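Local coordinates for protein chitinase (Paenibacillus sp. FPU-7, PDB 5GZT) that probably catalyses the random endo-hydrolysis of N-acetyl-beta-D-glucosaminide (1->4)-beta-linkages in chitin and chitodextrins, at residues Ser975-Thr980 and Arg1024-Val1029; Ala1020-Gly1025 and Pro1047-Tyr1052. All coordinates share one frame; numbering follows the deposited sequence.

Interaction 1: Ser975-Thr980 and Arg1024-Val1029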
loop_
_atom_site.group_PDB
_atom_site.type_symbol
_atom_site.label_atom_id
_atom_site.label_comp_id
_atom_site.label_asym_id
_atom_site.label_seq_id
_atom_site.Cartn_x
_atom_site.Cartn_y
_atom_site.Cartn_z
ATOM N N SER B 975 2.218 19.585 30.819
ATOM C CA SER B 975 3.544 19.220 31.424
ATOM C C SER B 975 3.713 17.759 31.802
ATOM O O SER B 975 4.823 17.263 31.855
ATOM C CB SER B 975 3.867 20.132 32.623
ATOM O OG SER B 975 2.851 20.098 33.602
ATOM N N TRP B 976 2.605 17.071 32.017
ATOM C CA TRP B 976 2.632 15.633 32.209
ATOM C C TRP B 976 3.171 14.859 30.985
ATOM O O TRP B 976 3.444 13.689 31.103
ATOM C CB TRP B 976 1.266 15.098 32.664
ATOM C CG TRP B 976 0.116 15.280 31.639
ATOM C CD1 TRP B 976 -0.294 14.392 30.672
ATOM C CD2 TRP B 976 -0.713 16.426 31.501
ATOM N NE1 TRP B 976 -1.324 14.934 29.935
ATOM C CE2 TRP B 976 -1.613 16.171 30.444
ATOM C CE3 TRP B 976 -0.822 17.635 32.205
ATOM C CZ2 TRP B 976 -2.559 17.092 30.060
ATOM C CZ3 TRP B 976 -1.783 18.546 31.820
ATOM C CH2 TRP B 976 -2.623 18.282 30.767
ATOM N N GLU B 977 3.326 15.501 29.826
ATOM C CA GLU B 977 3.924 14.855 28.644
ATOM C C GLU B 977 5.163 15.663 28.292
ATOM O O GLU B 977 5.300 16.811 28.733
ATOM C CB GLU B 977 2.973 14.889 27.428
ATOM C CG GLU B 977 1.567 14.383 27.715
ATOM C CD GLU B 977 0.514 14.952 26.768
ATOM O OE1 GLU B 977 0.536 16.152 26.421
ATOM O OE2 GLU B 977 -0.334 14.171 26.363
ATOM N N SER B 978 6.032 15.070 27.471
ATOM C CA SER B 978 7.301 15.697 27.091
ATOM C C SER B 978 7.287 16.297 25.702
ATOM O O SER B 978 8.192 17.031 25.368
ATOM C CB SER B 978 8.434 14.678 27.181
ATOM O OG SER B 978 8.161 13.561 26.342
ATOM N N LYS B 979 6.274 15.980 24.899
ATOM C CA LYS B 979 6.182 16.426 23.540
ATOM C C LYS B 979 5.164 17.554 23.457
ATOM O O LYS B 979 4.175 17.559 24.164
ATOM C CB LYS B 979 5.779 15.241 22.689
ATOM C CG LYS B 979 6.036 15.496 21.224
ATOM C CD LYS B 979 6.017 14.216 20.383
ATOM C CE LYS B 979 7.237 13.344 20.688
ATOM N NZ LYS B 979 7.554 12.336 19.642
ATOM N N THR B 980 5.415 18.549 22.632
ATOM C CA THR B 980 4.545 19.708 22.598
ATOM C C THR B 980 3.337 19.421 21.649
ATOM O O THR B 980 3.406 18.545 20.748
ATOM C CB THR B 980 5.272 20.963 22.115
ATOM O OG1 THR B 980 5.578 20.817 20.714
ATOM C CG2 THR B 980 6.530 21.207 22.962
ATOM N N ARG B 1024 -1.059 26.441 28.682
ATOM C CA ARG B 1024 -0.136 25.375 29.118
ATOM C C ARG B 1024 1.082 25.460 28.229
ATOM O O ARG B 1024 1.102 26.229 27.284
ATOM C CB ARG B 1024 -0.779 23.999 29.056
ATOM C CG ARG B 1024 -1.893 23.834 30.099
ATOM C CD ARG B 1024 -2.508 22.437 30.039
ATOM N NE ARG B 1024 -3.588 22.355 31.012
ATOM C CZ ARG B 1024 -3.421 22.244 32.340
ATOM N NH1 ARG B 1024 -2.221 22.072 32.894
ATOM N NH2 ARG B 1024 -4.480 22.261 33.132
ATOM N N GLY B 1025 2.141 24.752 28.571
ATOM C CA GLY B 1025 3.418 24.986 27.874
ATOM C C GLY B 1025 4.523 24.023 28.279
ATOM O O GLY B 1025 4.291 23.164 29.120
ATOM N N TRP B 1026 5.682 24.095 27.591
ATOM C CA TRP B 1026 6.831 23.245 27.893
ATOM C C TRP B 1026 8.113 24.083 27.784
ATOM O O TRP B 1026 8.161 25.045 27.021
ATOM C CB TRP B 1026 6.954 22.039 26.934
ATOM C CG TRP B 1026 5.889 21.053 26.996
ATOM C CD1 TRP B 1026 5.878 19.847 27.660
ATOM C CD2 TRP B 1026 4.632 21.174 26.352
ATOM N NE1 TRP B 1026 4.652 19.217 27.468
ATOM C CE2 TRP B 1026 3.873 20.024 26.676
ATOM C CE3 TRP B 1026 4.054 22.178 25.571
ATOM C CZ2 TRP B 1026 2.569 19.847 26.233
ATOM C CZ3 TRP B 1026 2.756 21.999 25.121
ATOM C CH2 TRP B 1026 2.034 20.830 25.445
ATOM N N VAL B 1027 9.151 23.677 28.538
ATOM C CA VAL B 1027 10.512 24.292 28.445
ATOM C C VAL B 1027 11.441 23.280 27.773
ATOM O O VAL B 1027 11.050 22.104 27.560
ATOM C CB VAL B 1027 11.055 24.741 29.835
ATOM C CG1 VAL B 1027 10.332 26.003 30.316
ATOM C CG2 VAL B 1027 10.967 23.649 30.897
ATOM N N ASN B 1028 12.673 23.713 27.420
ATOM C CA ASN B 1028 13.636 22.874 26.679
ATOM C C ASN B 1028 13.004 22.279 25.448
ATOM O O ASN B 1028 12.941 21.053 25.272
ATOM C CB ASN B 1028 14.196 21.749 27.541
ATOM C CG ASN B 1028 15.036 22.268 28.718
ATOM O OD1 ASN B 1028 15.743 23.271 28.611
ATOM N ND2 ASN B 1028 14.937 21.578 29.856
ATOM N N VAL B 1029 12.467 23.165 24.622
ATOM C CA VAL B 1029 11.818 22.745 23.405
ATOM C C VAL B 1029 12.713 23.161 22.226
ATOM O O VAL B 1029 12.985 24.370 22.029
ATOM C CB VAL B 1029 10.404 23.360 23.258
ATOM C CG1 VAL B 1029 9.794 22.926 21.922
ATOM C CG2 VAL B 1029 9.517 22.941 24.428
HETATM O O HOH W 1 0.724 21.655 31.969
#

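Interaction 2: Ala1020-Gly1025 and Pro1047-Tyr1052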
loop_
_atom_site.group_PDB
_atom_site.type_symbol
_atom_site.label_atom_id
_atom_site.label_comp_id
_atom_site.label_asym_id
_atom_site.label_seq_id
_atom_site.Cartn_x
_atom_site.Cartn_y
_atom_site.Cartn_z
ATOM N N ALA B 1020 -10.585 28.264 26.973
ATOM C CA ALA B 1020 -9.740 28.350 28.179
ATOM C C ALA B 1020 -9.041 29.703 28.150
ATOM O O ALA B 1020 -8.328 30.020 27.175
ATOM C CB ALA B 1020 -8.701 27.282 28.137
ATOM N N PHE B 1021 -9.147 30.454 29.232
ATOM C CA PHE B 1021 -8.465 31.754 29.332
ATOM C C PHE B 1021 -7.074 31.628 30.023
ATOM O O PHE B 1021 -6.618 32.545 30.711
ATOM C CB PHE B 1021 -9.320 32.738 30.080
ATOM C CG PHE B 1021 -10.526 33.249 29.323
ATOM C CD1 PHE B 1021 -10.961 32.715 28.097
ATOM C CD2 PHE B 1021 -11.265 34.272 29.876
ATOM C CE1 PHE B 1021 -12.111 33.205 27.494
ATOM C CE2 PHE B 1021 -12.389 34.784 29.237
ATOM C CZ PHE B 1021 -12.795 34.252 28.041
ATOM N N TYR B 1022 -6.451 30.480 29.886
ATOM C CA TYR B 1022 -5.136 30.234 30.457
ATOM C C TYR B 1022 -4.399 29.359 29.487
ATOM O O TYR B 1022 -5.019 28.630 28.668
ATOM C CB TYR B 1022 -5.184 29.540 31.841
ATOM C CG TYR B 1022 -5.873 28.175 31.844
ATOM C CD1 TYR B 1022 -7.289 28.059 31.997
ATOM C CD2 TYR B 1022 -5.153 27.016 31.693
ATOM C CE1 TYR B 1022 -7.937 26.822 31.979
ATOM C CE2 TYR B 1022 -5.797 25.770 31.674
ATOM C CZ TYR B 1022 -7.187 25.685 31.814
ATOM O OH TYR B 1022 -7.750 24.432 31.792
ATOM N N ALA B 1023 -3.076 29.318 29.674
ATOM C CA ALA B 1023 -2.189 28.506 28.848
ATOM C C ALA B 1023 -1.608 27.305 29.510
ATOM O O ALA B 1023 -1.624 27.149 30.720
ATOM C CB ALA B 1023 -1.054 29.380 28.356
ATOM N N ARG B 1024 -1.059 26.441 28.682
ATOM C CA ARG B 1024 -0.136 25.375 29.118
ATOM C C ARG B 1024 1.082 25.460 28.229
ATOM O O ARG B 1024 1.102 26.229 27.284
ATOM C CB ARG B 1024 -0.779 23.999 29.056
ATOM C CG ARG B 1024 -1.893 23.834 30.099
ATOM C CD ARG B 1024 -2.508 22.437 30.039
ATOM N NE ARG B 1024 -3.588 22.355 31.012
ATOM C CZ ARG B 1024 -3.421 22.244 32.340
ATOM N NH1 ARG B 1024 -2.221 22.072 32.894
ATOM N NH2 ARG B 1024 -4.480 22.261 33.132
ATOM N N GLY B 1025 2.141 24.752 28.571
ATOM C CA GLY B 1025 3.418 24.986 27.874
ATOM C C GLY B 1025 4.523 24.023 28.279
ATOM O O GLY B 1025 4.291 23.164 29.120
ATOM N N PRO B 1047 6.299 26.270 32.705
ATOM C CA PRO B 1047 5.549 27.490 33.204
ATOM C C PRO B 1047 4.193 27.240 33.864
ATOM O O PRO B 1047 3.599 28.171 34.325
ATOM C CB PRO B 1047 5.336 28.325 31.936
ATOM C CG PRO B 1047 5.227 27.287 30.867
ATOM C CD PRO B 1047 6.152 26.132 31.244
ATOM N N GLY B 1048 3.738 25.996 33.913
ATOM C CA GLY B 1048 2.476 25.632 34.593
ATOM C C GLY B 1048 1.298 26.144 33.747
ATOM O O GLY B 1048 1.175 25.778 32.558
ATOM N N THR B 1049 0.492 27.019 34.352
ATOM C CA THR B 1049 -0.731 27.485 33.752
ATOM C C THR B 1049 -0.890 28.958 33.960
ATOM O O THR B 1049 -1.865 29.360 34.567
ATOM C CB THR B 1049 -2.017 26.769 34.274
ATOM O OG1 THR B 1049 -2.115 26.899 35.693
ATOM C CG2 THR B 1049 -2.078 25.238 33.858
ATOM N N PRO B 1050 -0.018 29.776 33.336
ATOM C CA PRO B 1050 -0.311 31.212 33.211
ATOM C C PRO B 1050 -1.660 31.587 32.590
ATOM O O PRO B 1050 -2.115 31.038 31.590
ATOM C CB PRO B 1050 0.790 31.737 32.278
ATOM C CG PRO B 1050 1.296 30.553 31.572
ATOM C CD PRO B 1050 1.061 29.359 32.444
ATOM N N THR B 1051 -2.253 32.597 33.135
ATOM C CA THR B 1051 -3.504 33.042 32.639
ATOM C C THR B 1051 -3.255 33.958 31.472
ATOM O O THR B 1051 -2.096 34.414 31.257
ATOM C CB THR B 1051 -4.182 33.870 33.706
ATOM O OG1 THR B 1051 -3.356 34.978 34.056
ATOM C CG2 THR B 1051 -4.407 33.036 34.957
ATOM N N TYR B 1052 -4.298 34.270 30.716
ATOM C CA TYR B 1052 -4.143 35.255 29.662
ATOM C C TYR B 1052 -3.529 36.566 30.242
ATOM O O TYR B 1052 -2.645 37.174 29.612
ATOM C CB TYR B 1052 -5.427 35.537 28.935
ATOM C CG TYR B 1052 -5.263 36.405 27.694
ATOM C CD1 TYR B 1052 -4.772 35.851 26.506
ATOM C CD2 TYR B 1052 -5.632 37.774 27.709
ATOM C CE1 TYR B 1052 -4.631 36.633 25.353
ATOM C CE2 TYR B 1052 -5.506 38.558 26.564
ATOM C CZ TYR B 1052 -5.005 37.978 25.390
ATOM O OH TYR B 1052 -4.897 38.718 24.243
HETATM O O HOH W 2 2.297 23.686 31.295
#

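Interaction 1: Ser975-Thr980 and Arg1024-Val1029
Ser975 and Trp1026 have the nearest CA atoms across the contact, 6.3 Å apart, where the irregular segment 975-980 arches over strand 1024-1026 and the turn after it. The loop follows strand 964-967 of a family 18 (beta/alpha)8-barrel, and the strand is an outermost one of a small antiparallel sheet lying between the last two barrel strands, as the chitinase insertion domain does in relatives. Trp1026 suits the centre, offering one N-H at its rim and a broad apolar face. Its NE1 donates to Glu977 O at 2.8 Å; the oxygen lies in the indole plane, but NE1 stands above the carbonyl plane and the bond bends to 136°. Over the six-membered ring Thr980 CA makes a CH-pi contact, 3.8 Å from the centroid and 7° off the normal. Thr980 CG2 packs on Trp1026 CE3 and meets Val1029 CG2 tip to tip, while Thr980 OG1 turns to Gly1035 and Gln1038. At the other end Arg1024 crosses Trp976 at about a right angle, its guanidinium face against the indole rim, and its NE forms a salt bridge with Asp971. Water 1 joins the segments, accepting from Ser975 N at 2.8 Å and Arg1024 NH1 at 3.1 Å.

Interaction 2: Ala1020-Gly1025 and Pro1047-Tyr1052
Tyr1022 and Thr1051 face each other as a single antiparallel, non-hydrogen-bonded bridge, their CA atoms 3.9 Å apart. It lies where the chain leaves barrel strand 1015-1020 for the antiparallel sheet inserted before strand 1110-1114, while 1047-1052 leads into helix 1052-1058. Two backbone bonds flank the pair: Ala1023 N gives a nearly straight one to Pro1050 O (2.7 Å, 171°), and Tyr1052 N gives another to Phe1021 O (2.9 Å). Pro1050 fits here because the contact uses its carbonyl and needs no N-H; its ring also packs against the small CB of Ala1023. Farther along, Thr1049 CA lies 3.2 Å from Ala1023 O in a CA-H...O contact, and water 2 accepts from Gly1025 N and lies within hydrogen-bonding distance of Gly1048 O.

Along Tyr1022, CB lies 3.4 Å from Pro1050 O. CG is placed between the backbone N and the carbonyl carbon (chi1 60°), and the ring runs beside Thr1049, pointing the same way, with CD2 4.1 Å from Thr1049 CB. One ring face receives Ala1020 CB toward its rim, and OH at the tip is hydrogen-bonded to Asp971. Thr1049 CG2 sits over a guanidinium face of Arg1024, 3.3 Å from NH1.

Glycines suit the far end: Gly1025 has no side chain to stand between its backbone and Pro1047, whose CD comes within 4.0 Å of Gly1025 C, and Gly1048 adopts a positive phi. Thr1051 occupies the helix N-cap, its OG1 accepting from Asp1054 N, which suits a short hydroxyl side chain.

The two backbone bonds hold the single bridge, and the side chains add mainly apolar contacts; a methyl over the guanidinium face covers it without competing for its N-H groups, while Tyr1022 OH and Arg1024 NE converge on one carboxylate oxygen, OD1 of Asp971.

The centres of the two contacts lie 12 Å apart in the second family 18 domain, and both use strand 1024-1026, sharing Arg1024 and Gly1025. Along the chain, 975-980 comes first, after barrel strand 964-967; 1020-1025 then leaves barrel strand 1015-1020, runs into 1024-1029, and 1047-1052 leads into helix 1052-1058. Interaction 2 therefore sits where the chain passes from the barrel to the small antiparallel sheet, and interaction 1 ties an outermost strand of that sheet to a loop of the barrel. The Arg1024 guanidinium lies between them, Trp976 on one face and Thr1049 on the opposite one. Pro1047 CD packs against the backbone N of Trp1026 and CG1 of Val1027, joining the contacts directly.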